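Local coordinates for transcription regulator AcaB (Escherichia coli, PDB 6N8B), which acts as a transcriptional regulator with a crucial role in conjugation of IncC plasmids, probably by controlling expression of transfer genes, at residues R161-A166 against D200-D205. Sequence-based numbering, arbitrary orientation.
Sequences RLIKLA and DKEIAD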
loop_
_atom_site.group_PDB
_atom_site.type_symbol
_atom_site.label_atom_id
_atom_site.label_comp_id
_atom_site.label_asym_id
_atom_site.label_seq_id
_atom_site.Cartn_x
_atom_site.Cartn_y
_atom_site.Cartn_z
ATOM N N ARG A 161 1.720 7.239 -5.330
ATOM C CA ARG A 161 2.597 7.051 -4.177
ATOM C C ARG A 161 2.425 5.670 -3.556
ATOM O O ARG A 161 3.411 5.005 -3.214
ATOM C CB ARG A 161 2.332 8.141 -3.141
ATOM C CG ARG A 161 3.214 8.054 -1.920
ATOM C CD ARG A 161 4.449 8.928 -2.051
ATOM N NE ARG A 161 5.465 8.545 -1.077
ATOM C CZ ARG A 161 5.533 9.019 0.163
ATOM N NH1 ARG A 161 4.644 9.907 0.585
ATOM N NH2 ARG A 161 6.492 8.604 0.982
ATOM N N LEU A 162 1.182 5.216 -3.400
ATOM C CA LEU A 162 0.982 3.871 -2.879
ATOM C C LEU A 162 1.292 2.810 -3.923
ATOM O O LEU A 162 1.700 1.700 -3.563
ATOM C CB LEU A 162 -0.443 3.691 -2.361
ATOM C CG LEU A 162 -0.728 4.326 -1.000
ATOM C CD1 LEU A 162 -1.337 5.711 -1.150
ATOM C CD2 LEU A 162 -1.612 3.412 -0.167
ATOM N N ILE A 163 1.096 3.117 -5.207
ATOM C CA ILE A 163 1.406 2.142 -6.250
ATOM C C ILE A 163 2.897 1.812 -6.258
ATOM O O ILE A 163 3.282 0.639 -6.330
ATOM C CB ILE A 163 0.927 2.646 -7.622
ATOM C CG1 ILE A 163 -0.603 2.590 -7.715
ATOM C CG2 ILE A 163 1.535 1.810 -8.727
ATOM C CD1 ILE A 163 -1.183 1.179 -7.631
ATOM N N LYS A 164 3.763 2.831 -6.190
ATOM C CA LYS A 164 5.190 2.525 -6.077
ATOM C C LYS A 164 5.541 1.902 -4.729
ATOM O O LYS A 164 6.484 1.107 -4.653
ATOM C CB LYS A 164 6.064 3.744 -6.404
ATOM C CG LYS A 164 5.682 5.068 -5.823
ATOM C CD LYS A 164 6.930 5.891 -5.562
ATOM C CE LYS A 164 7.341 6.683 -6.802
ATOM N NZ LYS A 164 6.391 7.752 -7.240
ATOM N N LEU A 165 4.818 2.240 -3.658
ATOM C CA LEU A 165 5.012 1.507 -2.410
ATOM C C LEU A 165 4.694 0.030 -2.602
ATOM O O LEU A 165 5.467 -0.844 -2.190
ATOM C CB LEU A 165 4.141 2.091 -1.304
ATOM C CG LEU A 165 4.258 1.301 0.002
ATOM C CD1 LEU A 165 5.706 1.236 0.470
ATOM C CD2 LEU A 165 3.364 1.890 1.066
ATOM N N ALA A 166 3.557 -0.265 -3.239
ATOM C CA ALA A 166 3.253 -1.632 -3.646
ATOM C C ALA A 166 4.397 -2.233 -4.452
ATOM O O ALA A 166 4.913 -3.306 -4.120
ATOM C CB ALA A 166 1.960 -1.653 -4.462
ATOM N N ASP A 200 -0.186 -5.523 -12.775
ATOM C CA ASP A 200 -0.174 -4.083 -12.990
ATOM C C ASP A 200 1.212 -3.686 -13.482
ATOM O O ASP A 200 2.214 -3.981 -12.820
ATOM C CB ASP A 200 -0.524 -3.332 -11.706
ATOM C CG ASP A 200 -0.817 -1.873 -11.955
ATOM O OD1 ASP A 200 -1.905 -1.566 -12.488
ATOM O OD2 ASP A 200 0.050 -1.031 -11.646
ATOM N N LYS A 201 1.271 -3.026 -14.643
ATOM C CA LYS A 201 2.571 -2.727 -15.238
ATOM C C LYS A 201 3.316 -1.663 -14.441
ATOM O O LYS A 201 4.545 -1.710 -14.347
ATOM C CB LYS A 201 2.421 -2.299 -16.699
ATOM C CG LYS A 201 3.751 -2.290 -17.442
ATOM C CD LYS A 201 3.789 -1.335 -18.615
ATOM C CE LYS A 201 5.212 -1.214 -19.141
ATOM N NZ LYS A 201 5.818 0.109 -18.801
ATOM N N GLU A 202 2.598 -0.689 -13.878
ATOM C CA GLU A 202 3.263 0.301 -13.035
ATOM C C GLU A 202 3.927 -0.373 -11.843
ATOM O O GLU A 202 5.069 -0.058 -11.489
ATOM C CB GLU A 202 2.266 1.346 -12.526
ATOM C CG GLU A 202 1.868 2.448 -13.492
ATOM C CD GLU A 202 1.258 3.636 -12.760
ATOM O OE1 GLU A 202 1.997 4.300 -11.997
ATOM O OE2 GLU A 202 0.035 3.860 -12.882
ATOM N N ILE A 203 3.216 -1.308 -11.211
ATOM C CA ILE A 203 3.742 -1.996 -10.039
ATOM C C ILE A 203 4.922 -2.880 -10.420
ATOM O O ILE A 203 5.925 -2.945 -9.700
ATOM C CB ILE A 203 2.621 -2.803 -9.361
ATOM C CG1 ILE A 203 1.507 -1.863 -8.896
ATOM C CG2 ILE A 203 3.175 -3.588 -8.192
ATOM C CD1 ILE A 203 0.447 -2.529 -8.049
ATOM N N ALA A 204 4.827 -3.568 -11.561
ATOM C CA ALA A 204 5.925 -4.422 -12.000
ATOM C C ALA A 204 7.165 -3.612 -12.357
ATOM O O ALA A 204 8.289 -4.074 -12.127
ATOM C CB ALA A 204 5.486 -5.274 -13.191
ATOM N N ASP A 205 6.986 -2.405 -12.899
ATOM C CA ASP A 205 8.135 -1.578 -13.256
ATOM C C ASP A 205 8.874 -1.097 -12.014
ATOM O O ASP A 205 10.110 -1.102 -11.979
ATOM C CB ASP A 205 7.687 -0.389 -14.105
ATOM C CG ASP A 205 7.336 -0.785 -15.525
ATOM O OD1 ASP A 205 7.322 -1.996 -15.824
ATOM O OD2 ASP A 205 7.063 0.117 -16.343
#
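The first turn of the C-terminal helix 201-211 docks against the middle of helix 148-182, and Ile163 meeting Ile203 is the heart of the joint. The methyl CG2 of Ile163 rests on Ile203 CG1 at 3.7 Å and also reaches Glu202 CB, 3.9 Å away. That methyl stands anti to the backbone N, with CG1 of the same residue beside the N (chi1 -72°). From the CG1 branch, Ile163 CD1 approaches Ile203 CD1 to 4.1 Å. The two isoleucine side chains cross at about a right angle. Ile203 CD1 also touches Ala166 CB, 4.0 Å away; the small alanine sits one turn on from Ile163 on the same face.

This is helix-on-helix packing at the side of an elongated, mainly helical fold. The segment axes approach to 8.2 Å and cross at -54°, and the closest contacts join aliphatic carbons, with carboxylate oxygens of Asp200 and Glu202 at the margin. Helix 32-59 covers its flank, Ser41 touching both Ala166 and Ile203, while Leu162 packs on helix 118-142 and Leu165 on both that helix and helix 62-96.

Polar groups fix the start of the docked helix. Asp200 is its N-cap: OD2 accepts from Ile203 N at 3.2 Å, on the anti side and 17° out of the carboxylate plane, while OD1 forms a salt bridge with Arg40 NE of helix 32-59. Arg40 NH2 forms a second, to Glu202 OE2, tying both acidic side chains to the neighbouring helix. Lys201 NZ bridges to Asp205 OD2 at 2.8 Å, one helical turn later.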